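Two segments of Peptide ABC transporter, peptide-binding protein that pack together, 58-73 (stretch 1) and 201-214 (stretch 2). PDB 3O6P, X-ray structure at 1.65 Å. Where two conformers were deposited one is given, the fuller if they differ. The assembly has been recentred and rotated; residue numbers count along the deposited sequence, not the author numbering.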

# COMPACT_ATOMS: atom_id res chain seq x y z
N MSE A 58 -4.52 -2.46 -16.99
CA MSE A 58 -5.53 -1.40 -16.93
C MSE A 58 -5.23 -0.21 -17.83
O MSE A 58 -6.10 0.24 -18.58
CB MSE A 58 -5.73 -0.92 -15.49
CG MSE A 58 -6.83 0.11 -15.38
SE MSE A 58 -6.87 0.95 -13.64
CE MSE A 58 -5.27 2.07 -13.76
N ALA A 59 -4.00 0.31 -17.75
CA ALA A 59 -3.60 1.48 -18.54
C ALA A 59 -2.43 1.21 -19.48
O ALA A 59 -1.44 0.56 -19.09
CB ALA A 59 -3.28 2.65 -17.62
N LYS A 60 -2.55 1.72 -20.71
CA LYS A 60 -1.54 1.55 -21.75
C LYS A 60 -0.81 2.86 -22.09
O LYS A 60 -1.42 3.94 -22.14
CB LYS A 60 -2.18 0.97 -23.03
N ASP A 61 0.50 2.75 -22.31
CA ASP A 61 1.38 3.84 -22.72
C ASP A 61 0.75 4.65 -23.87
O ASP A 61 0.22 4.06 -24.81
CB ASP A 61 2.72 3.22 -23.13
CG ASP A 61 3.73 4.24 -23.63
OD1 ASP A 61 4.80 4.36 -22.99
OD2 ASP A 61 3.48 4.89 -24.67
N PRO A 62 0.77 6.01 -23.79
CA PRO A 62 0.05 6.83 -24.79
C PRO A 62 0.63 6.82 -26.20
O PRO A 62 0.02 7.38 -27.13
CB PRO A 62 0.11 8.25 -24.20
CG PRO A 62 1.32 8.24 -23.33
CD PRO A 62 1.43 6.84 -22.78
N SER A 63 1.79 6.19 -26.37
CA SER A 63 2.44 6.10 -27.69
C SER A 63 2.49 4.67 -28.27
O SER A 63 2.13 4.45 -29.43
CB SER A 63 3.84 6.74 -27.66
OG SER A 63 4.59 6.30 -26.54
N GLY A 64 2.93 3.71 -27.44
CA GLY A 64 2.93 2.28 -27.79
C GLY A 64 1.87 1.50 -27.02
O GLY A 64 0.95 2.08 -26.44
N GLY A 65 1.99 0.17 -27.00
CA GLY A 65 0.97 -0.67 -26.37
C GLY A 65 1.35 -1.21 -25.00
O GLY A 65 0.88 -2.29 -24.60
N LYS A 66 2.17 -0.47 -24.26
CA LYS A 66 2.78 -1.03 -23.04
C LYS A 66 1.96 -0.78 -21.80
O LYS A 66 1.45 0.32 -21.58
CB LYS A 66 4.20 -0.54 -22.86
CG LYS A 66 5.12 -0.92 -24.02
CD LYS A 66 6.50 -0.25 -23.89
CE LYS A 66 6.43 1.28 -24.06
NZ LYS A 66 5.89 1.69 -25.39
N ASP A 67 1.85 -1.81 -20.98
CA ASP A 67 1.07 -1.72 -19.77
C ASP A 67 1.79 -0.87 -18.72
O ASP A 67 3.00 -1.01 -18.54
CB ASP A 67 0.82 -3.11 -19.21
CG ASP A 67 -0.06 -3.09 -17.99
OD1 ASP A 67 -1.18 -2.53 -18.05
OD2 ASP A 67 0.36 -3.63 -16.96
N PHE A 68 1.04 -0.01 -18.03
CA PHE A 68 1.61 0.79 -16.94
C PHE A 68 2.36 -0.06 -15.92
O PHE A 68 3.48 0.27 -15.53
CB PHE A 68 0.53 1.58 -16.20
CG PHE A 68 1.07 2.54 -15.17
CD1 PHE A 68 1.45 3.84 -15.52
CD2 PHE A 68 1.21 2.13 -13.84
CE1 PHE A 68 1.96 4.72 -14.55
CE2 PHE A 68 1.72 2.99 -12.87
CZ PHE A 68 2.09 4.30 -13.23
N ALA A 69 1.72 -1.13 -15.44
CA ALA A 69 2.35 -1.96 -14.40
C ALA A 69 3.63 -2.63 -14.89
O ALA A 69 4.61 -2.71 -14.15
CB ALA A 69 1.36 -3.00 -13.85
N LYS A 70 3.63 -3.09 -16.14
CA LYS A 70 4.83 -3.71 -16.70
C LYS A 70 5.98 -2.70 -16.82
O LYS A 70 7.13 -3.02 -16.50
CB LYS A 70 4.55 -4.36 -18.06
CG LYS A 70 3.62 -5.55 -18.01
CD LYS A 70 3.26 -5.97 -19.43
CE LYS A 70 2.55 -7.32 -19.48
NZ LYS A 70 2.74 -7.98 -20.82
N GLU A 71 5.65 -1.49 -17.27
CA GLU A 71 6.65 -0.44 -17.39
C GLU A 71 7.21 0.00 -16.04
O GLU A 71 8.41 0.29 -15.93
CB GLU A 71 6.06 0.77 -18.13
CG GLU A 71 6.02 0.61 -19.63
CD GLU A 71 5.77 1.93 -20.34
OE1 GLU A 71 4.60 2.19 -20.66
OE2 GLU A 71 6.73 2.70 -20.56
N ALA A 72 6.35 0.04 -15.02
CA ALA A 72 6.76 0.49 -13.70
C ALA A 72 7.66 -0.56 -13.05
O ALA A 72 8.53 -0.22 -12.27
CB ALA A 72 5.52 0.77 -12.82
N GLY A 73 7.46 -1.82 -13.41
CA GLY A 73 8.06 -2.94 -12.64
C GLY A 73 7.39 -3.15 -11.28
O GLY A 73 6.42 -2.48 -10.93
N ASP A 201 1.37 17.45 -22.14
CA ASP A 201 2.25 16.56 -22.89
C ASP A 201 2.01 15.17 -22.32
O ASP A 201 2.41 14.88 -21.20
CB ASP A 201 3.72 16.99 -22.74
CG ASP A 201 4.70 16.06 -23.46
OD1 ASP A 201 4.38 14.90 -23.77
OD2 ASP A 201 5.85 16.50 -23.72
N PRO A 202 1.33 14.31 -23.09
CA PRO A 202 0.96 13.01 -22.56
C PRO A 202 2.16 12.10 -22.26
O PRO A 202 2.05 11.22 -21.40
CB PRO A 202 0.11 12.38 -23.66
CG PRO A 202 -0.19 13.44 -24.63
CD PRO A 202 0.80 14.56 -24.45
N GLU A 203 3.27 12.29 -22.96
CA GLU A 203 4.43 11.44 -22.70
C GLU A 203 5.12 11.84 -21.40
O GLU A 203 5.57 10.98 -20.64
CB GLU A 203 5.40 11.44 -23.88
CG GLU A 203 4.79 10.87 -25.16
CD GLU A 203 5.73 10.99 -26.34
OE1 GLU A 203 6.84 11.55 -26.16
OE2 GLU A 203 5.37 10.54 -27.45
N LYS A 204 5.19 13.14 -21.12
CA LYS A 204 5.72 13.59 -19.84
C LYS A 204 4.77 13.17 -18.72
O LYS A 204 5.21 12.75 -17.66
CB LYS A 204 5.96 15.11 -19.81
CG LYS A 204 6.65 15.50 -18.50
CD LYS A 204 6.83 16.99 -18.27
CE LYS A 204 7.34 17.21 -16.84
NZ LYS A 204 6.24 17.25 -15.81
N ARG A 205 3.46 13.28 -18.96
CA ARG A 205 2.48 12.89 -17.93
C ARG A 205 2.62 11.40 -17.58
O ARG A 205 2.55 10.98 -16.41
CB ARG A 205 1.05 13.25 -18.37
CG ARG A 205 0.00 12.81 -17.37
CD ARG A 205 -1.39 13.36 -17.69
NE ARG A 205 -2.31 12.90 -16.64
CZ ARG A 205 -3.01 11.77 -16.71
NH1 ARG A 205 -2.93 10.99 -17.79
NH2 ARG A 205 -3.81 11.42 -15.71
N TRP A 206 2.80 10.59 -18.61
CA TRP A 206 2.99 9.15 -18.40
C TRP A 206 4.24 8.89 -17.57
O TRP A 206 4.23 8.08 -16.62
CB TRP A 206 3.11 8.45 -19.76
CG TRP A 206 3.23 6.94 -19.70
CD1 TRP A 206 4.38 6.20 -19.88
CD2 TRP A 206 2.18 5.99 -19.47
NE1 TRP A 206 4.10 4.86 -19.77
CE2 TRP A 206 2.76 4.70 -19.53
CE3 TRP A 206 0.79 6.10 -19.23
CZ2 TRP A 206 2.00 3.52 -19.35
CZ3 TRP A 206 0.04 4.92 -19.08
CH2 TRP A 206 0.66 3.66 -19.12
N ASP A 207 5.33 9.56 -17.92
CA ASP A 207 6.57 9.36 -17.19
C ASP A 207 6.45 9.86 -15.74
O ASP A 207 7.01 9.26 -14.82
CB ASP A 207 7.75 9.99 -17.93
CG ASP A 207 8.21 9.16 -19.13
OD1 ASP A 207 7.76 8.01 -19.32
OD2 ASP A 207 9.04 9.67 -19.92
N ASP A 208 5.72 10.96 -15.53
CA ASP A 208 5.45 11.45 -14.16
C ASP A 208 4.67 10.41 -13.34
O ASP A 208 4.99 10.14 -12.17
CB ASP A 208 4.68 12.77 -14.21
CG ASP A 208 5.57 13.95 -14.55
OD1 ASP A 208 6.77 13.93 -14.17
OD2 ASP A 208 5.06 14.93 -15.14
N MSE A 209 3.67 9.80 -13.96
CA MSE A 209 2.88 8.80 -13.24
C MSE A 209 3.70 7.56 -12.94
O MSE A 209 3.61 7.01 -11.83
CB MSE A 209 1.61 8.45 -14.00
CG MSE A 209 0.64 9.65 -14.09
SE MSE A 209 -1.04 9.19 -14.88
CE MSE A 209 -0.42 8.67 -16.65
N LEU A 210 4.51 7.11 -13.91
CA LEU A 210 5.43 5.97 -13.66
C LEU A 210 6.39 6.26 -12.50
O LEU A 210 6.62 5.41 -11.64
CB LEU A 210 6.26 5.66 -14.90
CG LEU A 210 5.55 4.92 -16.03
CD1 LEU A 210 6.50 4.88 -17.22
CD2 LEU A 210 5.20 3.51 -15.58
N ASN A 211 6.95 7.47 -12.50
CA ASN A 211 7.82 7.88 -11.42
C ASN A 211 7.12 7.94 -10.06
O ASN A 211 7.73 7.57 -9.03
CB ASN A 211 8.54 9.19 -11.75
CG ASN A 211 9.73 8.98 -12.66
OD1 ASN A 211 10.50 8.03 -12.47
ND2 ASN A 211 9.91 9.86 -13.65
N ALA A 212 5.86 8.37 -10.06
CA ALA A 212 5.05 8.36 -8.83
C ALA A 212 4.88 6.93 -8.31
O ALA A 212 5.16 6.65 -7.13
CB ALA A 212 3.69 9.00 -9.06
N GLU A 213 4.47 6.02 -9.19
CA GLU A 213 4.32 4.60 -8.78
C GLU A 213 5.64 4.08 -8.22
O GLU A 213 5.66 3.45 -7.17
CB GLU A 213 3.87 3.75 -9.99
CG GLU A 213 3.94 2.22 -9.79
CD GLU A 213 2.74 1.58 -9.08
OE1 GLU A 213 1.69 2.23 -8.89
OE2 GLU A 213 2.86 0.39 -8.72
N LYS A 214 6.74 4.29 -8.93
CA LYS A 214 8.04 3.76 -8.49
C LYS A 214 8.47 4.41 -7.18
O LYS A 214 9.18 3.79 -6.38
CB LYS A 214 9.12 3.92 -9.56
CG LYS A 214 8.83 3.08 -10.81
CD LYS A 214 9.99 2.99 -11.76
CE LYS A 214 10.20 4.18 -12.58
NZ LYS A 214 11.30 3.87 -13.60
O HOH W 1 10.86 1.11 -14.84
O HOH W 2 5.31 -0.79 -8.92

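The indole of Trp-206 is sandwiched between two parts of the same stretch. The loop at Asp-61 and Pro-62 covers one face, and the ring of Phe-68 meets the opposite face. Trp-206 is buried and gives up more area to this contact than any other residue in it.

On the loop side the contacts are CH-pi. Asp-61 CA lies 3.6 Å from the centroid of the six-membered ring of Trp-206, nearly on the ring normal. Pro-62 CD sits 3.8 Å from the centroid of the five-membered ring of Trp-206. The proline ring tips its CD methylene toward the indole, and a C-H group of this kind suits an aromatic face. On the other face Phe-68 approaches edge-on. The centroids of the Phe-68 ring and the six-membered ring of Trp-206 are 5.3 Å apart, and the planes stand at 87°.

The indole also has a polar edge. Trp-206 NE1 donates a hydrogen bond to Glu-71 OE1 at 2.9 Å. It gives the buried N-H a partner. Asp-61 OD1 lies 3.3 Å from Trp-206 NE1, but the angle is too poor for a bond.

The loop is held by its own hydrogen bonds. Asp-61 N bonds to Lys-66 O at 2.7 Å, and Phe-68 N bonds to Ala-59 O at 2.8 Å. Asp-61 OD2 accepts from Ser-63 N at 2.7 Å, from Gly-64 N at 3.1 Å and from Ser-63 OG at 2.6 Å. The side chain of Asp-61 thus ties up the turn while its CA faces the indole. Ala-59 is small and buried, with Ala-59 CB 4.3 Å from Trp-206 CZ3.

Phe-68 is the second centre of the contact. It starts the short helix of stretch 1, and its side chain fits as a knob among Trp-206, Met-209, Leu-210 and Glu-213. Leu-210 CD2 lies over one face of the Phe-68 ring, 3.9 Å from the ring centroid. Met-209 O and Glu-213 CB lie at the ring edge, with Phe-68 CZ 3.4 Å from Met-209 O. Met-209 is modelled as selenomethionine.

The two helices cross at -65°, with axes 9.9 Å apart at their closest. Ala-72 and Leu-210 mark a close point, their CA atoms 5.6 Å apart. The methyl of Ala-72 takes little room here. Ala-72 CB packs 3.9 Å from Leu-210 CD2 and 3.7 Å from Glu-213 CG.

Two waters extend the contact at this end. Water 1 donates to Glu-71 O at 2.8 Å and accepts from Lys-214 NZ at 3.1 Å. Water 2 donates to Gly-73 O at 2.9 Å and to Glu-213 OE2 at 2.7 Å. Gly-73 leaves the helix with positive phi, which favours glycine.

At the other end the contact is exposed. Pro-62 CG lies 3.6 Å from Pro-202 O, and Pro-62 CB lies 4.2 Å from Pro-202 CB, near the start of the long helix. Altogether the stretches bury 685 Å², both sides summed.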